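Local structure of 5-carboxyvanillate decarboxylase (Sphingomonas paucimobilis, 4L6D) at residues I143-P155 / E201-L214. The protein probably removes the carboxyl group from 5-carboxyvanillate as a manganese-dependent, non-oxidative decarboxylase of the amidohydrolase superfamily. Residues are numbered along the deposited sequence; the frame is centred on the assembly and turned at random.
Sequences INSHTNDLYYDDP and ETSTNAVRMILSGL
Tyr-151 lies with one ring edge against the side chain of Asn-205, Tyr-151 CD1 being 3.4 Å from Asn-205 CG, while Arg-208 CD comes in obliquely toward Tyr-151 CD2. Tyr-151 OH donates to Glu-201 OE1 (2.7 Å) on its syn side, somewhat out of the carboxylate plane; OE1 also accepts from Ser-179 N. Glu-201 OE2 takes two donors: Ser-145 OG (2.7 Å), on its anti side but 32° out of the carboxylate plane, and the backbone N of His-146, nearly in line with the C-O bond. The carboxylate is thus gripped at both oxygens and its rotation fixed. Asn-205 swings its amide toward the loop because chi1 (-162°) sets CG opposite the backbone N, and it spans two points there: ND2 donates to Ser-145 OG, almost in the amide plane, and Asn-205 OD1 accepts from Tyr-152 N at 3.0 Å. Farther along, Arg-208 holds Asp-153 side-on, Arg-208 NE to Asp-153 OD1 at 2.9 Å and NH2 to OD2 at 2.9 Å; the planes are 58° apart, and NE meets OD1 from above the carboxylate. Tyr-189 of the second subunit also bonds Asp-153 OD2, and Asp-188 of that subunit forms a salt bridge with Arg-208, so this pair belongs to the dimer interface. Met-209 CG packs on Tyr-152 CB (3.7 Å). The polar seam ties the loop after strand 140-144 to helix 197-211, within the TIM-barrel-like fold of amidohydrolases.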
loop_
_atom_site.group_PDB
_atom_site.type_symbol
_atom_site.label_atom_id
_atom_site.label_comp_id
_atom_site.label_asym_id
_atom_site.label_seq_id
_atom_site.Cartn_x
_atom_site.Cartn_y
_atom_site.Cartn_z
ATOM N N ILE A 143 3.144 5.086 -19.234
ATOM C CA ILE A 143 3.060 6.402 -18.618
ATOM C C ILE A 143 3.456 6.227 -17.146
ATOM O O ILE A 143 3.292 5.141 -16.582
ATOM C CB ILE A 143 1.644 7.024 -18.791
ATOM C CG1 ILE A 143 1.712 8.555 -18.701
ATOM C CG2 ILE A 143 0.663 6.443 -17.779
ATOM C CD1 ILE A 143 2.485 9.209 -19.873
ATOM N N ASN A 144 3.988 7.276 -16.529
ATOM C CA ASN A 144 4.520 7.177 -15.167
ATOM C C ASN A 144 3.644 7.861 -14.137
ATOM O O ASN A 144 3.758 9.063 -13.919
ATOM C CB ASN A 144 5.945 7.727 -15.122
ATOM C CG ASN A 144 6.798 7.127 -16.204
ATOM O OD1 ASN A 144 7.192 5.958 -16.111
ATOM N ND2 ASN A 144 7.033 7.881 -17.277
ATOM N N SER A 145 2.789 7.068 -13.500
ATOM C CA SER A 145 1.732 7.530 -12.607
ATOM C C SER A 145 1.229 8.946 -12.933
ATOM O O SER A 145 0.863 9.195 -14.076
ATOM C CB SER A 145 2.119 7.343 -11.143
ATOM O OG SER A 145 0.949 7.300 -10.351
ATOM N N HIS A 146 1.253 9.868 -11.975
ATOM C CA HIS A 146 0.560 11.146 -12.119
ATOM C C HIS A 146 1.117 12.056 -13.208
ATOM O O HIS A 146 2.271 11.943 -13.601
ATOM C CB HIS A 146 0.537 11.906 -10.784
ATOM C CG HIS A 146 1.796 12.661 -10.481
ATOM N ND1 HIS A 146 2.021 13.948 -10.930
ATOM C CD2 HIS A 146 2.894 12.316 -9.766
ATOM C CE1 HIS A 146 3.200 14.362 -10.498
ATOM N NE2 HIS A 146 3.753 13.389 -9.795
ATOM N N THR A 147 0.273 12.959 -13.691
ATOM C CA THR A 147 0.741 14.086 -14.487
ATOM C C THR A 147 0.175 15.365 -13.898
ATOM O O THR A 147 -1.023 15.451 -13.622
ATOM C CB THR A 147 0.330 13.972 -15.970
ATOM O OG1 THR A 147 0.836 12.745 -16.503
ATOM C CG2 THR A 147 0.899 15.148 -16.786
ATOM N N ASN A 148 1.047 16.346 -13.687
ATOM C CA ASN A 148 0.652 17.633 -13.116
ATOM C C ASN A 148 -0.033 17.483 -11.757
ATOM O O ASN A 148 -0.881 18.284 -11.381
ATOM C CB ASN A 148 -0.217 18.436 -14.094
ATOM C CG ASN A 148 0.507 18.754 -15.388
ATOM O OD1 ASN A 148 1.726 18.922 -15.404
ATOM N ND2 ASN A 148 -0.243 18.846 -16.478
ATOM N N ASP A 149 0.360 16.434 -11.041
ATOM C CA ASP A 149 -0.143 16.141 -9.701
ATOM C C ASP A 149 -1.631 15.838 -9.692
ATOM O O ASP A 149 -2.318 16.045 -8.695
ATOM C CB ASP A 149 0.233 17.271 -8.751
ATOM C CG ASP A 149 1.720 17.505 -8.734
ATOM O OD1 ASP A 149 2.432 16.606 -8.240
ATOM O OD2 ASP A 149 2.176 18.550 -9.269
ATOM N N LEU A 150 -2.110 15.332 -10.822
ATOM C CA LEU A 150 -3.472 14.834 -10.945
ATOM C C LEU A 150 -3.403 13.357 -11.263
ATOM O O LEU A 150 -2.460 12.893 -11.911
ATOM C CB LEU A 150 -4.203 15.543 -12.079
ATOM C CG LEU A 150 -4.353 17.047 -11.950
ATOM C CD1 LEU A 150 -4.934 17.609 -13.228
ATOM C CD2 LEU A 150 -5.229 17.377 -10.764
ATOM N N TYR A 151 -4.429 12.624 -10.828
ATOM C CA TYR A 151 -4.523 11.195 -11.079
ATOM C C TYR A 151 -5.507 10.908 -12.213
ATOM O O TYR A 151 -6.227 11.808 -12.658
ATOM C CB TYR A 151 -4.888 10.465 -9.784
ATOM C CG TYR A 151 -3.785 10.608 -8.764
ATOM C CD1 TYR A 151 -2.571 9.957 -8.947
ATOM C CD2 TYR A 151 -3.939 11.406 -7.638
ATOM C CE1 TYR A 151 -1.531 10.097 -8.035
ATOM C CE2 TYR A 151 -2.899 11.555 -6.712
ATOM C CZ TYR A 151 -1.706 10.890 -6.915
ATOM O OH TYR A 151 -0.675 11.033 -6.000
ATOM N N TYR A 152 -5.534 9.660 -12.676
ATOM C CA TYR A 152 -6.205 9.355 -13.943
ATOM C C TYR A 152 -7.705 9.106 -13.825
ATOM O O TYR A 152 -8.343 8.697 -14.794
ATOM C CB TYR A 152 -5.474 8.251 -14.726
ATOM C CG TYR A 152 -4.103 8.728 -15.152
ATOM C CD1 TYR A 152 -3.944 9.977 -15.749
ATOM C CD2 TYR A 152 -2.969 7.973 -14.890
ATOM C CE1 TYR A 152 -2.693 10.446 -16.101
ATOM C CE2 TYR A 152 -1.713 8.425 -15.255
ATOM C CZ TYR A 152 -1.582 9.665 -15.850
ATOM O OH TYR A 152 -0.335 10.143 -16.202
ATOM N N ASP A 153 -8.256 9.386 -12.647
ATOM C CA ASP A 153 -9.701 9.551 -12.504
ATOM C C ASP A 153 -10.168 10.913 -13.020
ATOM O O ASP A 153 -11.346 11.102 -13.286
ATOM C CB ASP A 153 -10.132 9.390 -11.042
ATOM C CG ASP A 153 -9.473 10.399 -10.109
ATOM O OD1 ASP A 153 -8.226 10.465 -10.086
ATOM O OD2 ASP A 153 -10.206 11.105 -9.377
ATOM N N ASP A 154 -9.257 11.872 -13.154
ATOM C CA ASP A 154 -9.656 13.225 -13.517
ATOM C C ASP A 154 -10.159 13.249 -14.964
ATOM O O ASP A 154 -9.486 12.739 -15.859
ATOM C CB ASP A 154 -8.477 14.184 -13.336
ATOM C CG ASP A 154 -8.896 15.645 -13.374
ATOM O OD1 ASP A 154 -9.558 16.072 -14.342
ATOM O OD2 ASP A 154 -8.569 16.370 -12.410
ATOM N N PRO A 155 -11.355 13.819 -15.189
ATOM C CA PRO A 155 -11.940 13.892 -16.532
ATOM C C PRO A 155 -11.077 14.641 -17.542
ATOM O O PRO A 155 -11.277 14.472 -18.745
ATOM C CB PRO A 155 -13.253 14.644 -16.295
ATOM C CG PRO A 155 -13.629 14.239 -14.891
ATOM C CD PRO A 155 -12.309 14.255 -14.155
ATOM N N GLU A 201 2.224 5.831 -4.523
ATOM C CA GLU A 201 1.806 6.725 -5.593
ATOM C C GLU A 201 1.026 5.999 -6.692
ATOM O O GLU A 201 -0.077 6.426 -7.063
ATOM C CB GLU A 201 3.053 7.422 -6.164
ATOM C CG GLU A 201 2.912 7.998 -7.568
ATOM C CD GLU A 201 1.944 9.163 -7.660
ATOM O OE1 GLU A 201 1.651 9.819 -6.631
ATOM O OE2 GLU A 201 1.469 9.398 -8.789
ATOM N N THR A 202 1.583 4.886 -7.170
ATOM C CA THR A 202 1.040 4.197 -8.336
ATOM C C THR A 202 -0.241 3.441 -7.993
ATOM O O THR A 202 -1.216 3.483 -8.752
ATOM C CB THR A 202 2.091 3.249 -8.934
ATOM O OG1 THR A 202 3.311 3.977 -9.115
ATOM C CG2 THR A 202 1.645 2.729 -10.297
ATOM N N SER A 203 -0.246 2.759 -6.846
ATOM C CA SER A 203 -1.439 2.039 -6.416
ATOM C C SER A 203 -2.582 3.002 -6.142
ATOM O O SER A 203 -3.731 2.709 -6.475
ATOM C CB SER A 203 -1.181 1.158 -5.185
ATOM O OG SER A 203 -0.755 1.925 -4.070
ATOM N N THR A 204 -2.289 4.145 -5.531
ATOM C CA THR A 204 -3.355 5.108 -5.245
ATOM C C THR A 204 -3.976 5.654 -6.532
ATOM O O THR A 204 -5.188 5.801 -6.621
ATOM C CB THR A 204 -2.863 6.228 -4.319
ATOM O OG1 THR A 204 -2.452 5.654 -3.067
ATOM C CG2 THR A 204 -3.959 7.251 -4.060
ATOM N N ASN A 205 -3.139 5.937 -7.523
ATOM C CA ASN A 205 -3.612 6.338 -8.842
ATOM C C ASN A 205 -4.592 5.285 -9.372
ATOM O O ASN A 205 -5.741 5.590 -9.718
ATOM C CB ASN A 205 -2.402 6.490 -9.775
ATOM C CG ASN A 205 -2.705 7.317 -11.026
ATOM O OD1 ASN A 205 -3.857 7.565 -11.368
ATOM N ND2 ASN A 205 -1.641 7.752 -11.707
ATOM N N ALA A 206 -4.161 4.026 -9.383
ATOM C CA ALA A 206 -5.005 2.968 -9.918
ATOM C C ALA A 206 -6.311 2.771 -9.145
ATOM O O ALA A 206 -7.365 2.507 -9.747
ATOM C CB ALA A 206 -4.225 1.655 -10.005
ATOM N N VAL A 207 -6.249 2.868 -7.818
ATOM C CA VAL A 207 -7.469 2.737 -7.028
ATOM C C VAL A 207 -8.452 3.875 -7.344
ATOM O O VAL A 207 -9.655 3.642 -7.465
ATOM C CB VAL A 207 -7.150 2.651 -5.521
ATOM C CG1 VAL A 207 -8.418 2.770 -4.679
ATOM C CG2 VAL A 207 -6.436 1.341 -5.230
ATOM N N ARG A 208 -7.944 5.096 -7.506
ATOM C CA ARG A 208 -8.795 6.217 -7.897
ATOM C C ARG A 208 -9.436 5.933 -9.253
ATOM O O ARG A 208 -10.616 6.209 -9.459
ATOM C CB ARG A 208 -8.008 7.534 -7.973
ATOM C CG ARG A 208 -7.492 8.047 -6.632
ATOM C CD ARG A 208 -6.696 9.357 -6.823
ATOM N NE ARG A 208 -7.580 10.427 -7.289
ATOM C CZ ARG A 208 -8.150 11.329 -6.500
ATOM N NH1 ARG A 208 -7.881 11.357 -5.199
ATOM N NH2 ARG A 208 -8.982 12.224 -7.013
ATOM N N MET A 209 -8.657 5.368 -10.172
ATOM C CA MET A 209 -9.194 5.041 -11.499
ATOM C C MET A 209 -10.358 4.070 -11.387
ATOM O O MET A 209 -11.427 4.290 -11.961
ATOM C CB MET A 209 -8.107 4.449 -12.402
ATOM C CG MET A 209 -7.033 5.458 -12.820
ATOM S SD MET A 209 -5.566 4.686 -13.536
ATOM C CE MET A 209 -6.143 4.239 -15.172
ATOM N N ILE A 210 -10.159 3.001 -10.621
ATOM C CA ILE A 210 -11.216 2.019 -10.449
ATOM C C ILE A 210 -12.450 2.615 -9.771
ATOM O O ILE A 210 -13.566 2.484 -10.277
ATOM C CB ILE A 210 -10.705 0.813 -9.649
ATOM C CG1 ILE A 210 -9.647 0.060 -10.467
ATOM C CG2 ILE A 210 -11.843 -0.125 -9.277
ATOM C CD1 ILE A 210 -8.906 -0.995 -9.675
ATOM N N LEU A 211 -12.257 3.256 -8.622
ATOM C CA LEU A 211 -13.391 3.755 -7.852
ATOM C C LEU A 211 -14.161 4.872 -8.546
ATOM O O LEU A 211 -15.352 5.055 -8.287
ATOM C CB LEU A 211 -12.957 4.202 -6.447
ATOM C CG LEU A 211 -12.461 3.073 -5.535
ATOM C CD1 LEU A 211 -12.076 3.638 -4.173
ATOM C CD2 LEU A 211 -13.496 1.963 -5.383
ATOM N N SER A 212 -13.495 5.599 -9.444
ATOM C CA SER A 212 -14.140 6.688 -10.166
ATOM C C SER A 212 -15.051 6.186 -11.281
ATOM O O SER A 212 -15.823 6.962 -11.844
ATOM C CB SER A 212 -13.103 7.633 -10.769
ATOM O OG SER A 212 -12.460 7.016 -11.868
ATOM N N GLY A 213 -14.956 4.896 -11.609
ATOM C CA GLY A 213 -15.771 4.331 -12.672
ATOM C C GLY A 213 -15.160 4.465 -14.053
ATOM O O GLY A 213 -15.851 4.328 -15.063
ATOM N N LEU A 214 -13.855 4.706 -14.102
ATOM C CA LEU A 214 -13.178 4.883 -15.381
ATOM C C LEU A 214 -13.358 3.650 -16.262
ATOM O O LEU A 214 -13.460 3.757 -17.478
ATOM C CB LEU A 214 -11.689 5.170 -15.162
ATOM C CG LEU A 214 -10.898 5.572 -16.410
ATOM C CD1 LEU A 214 -11.267 6.983 -16.860
ATOM C CD2 LEU A 214 -9.391 5.457 -16.146
#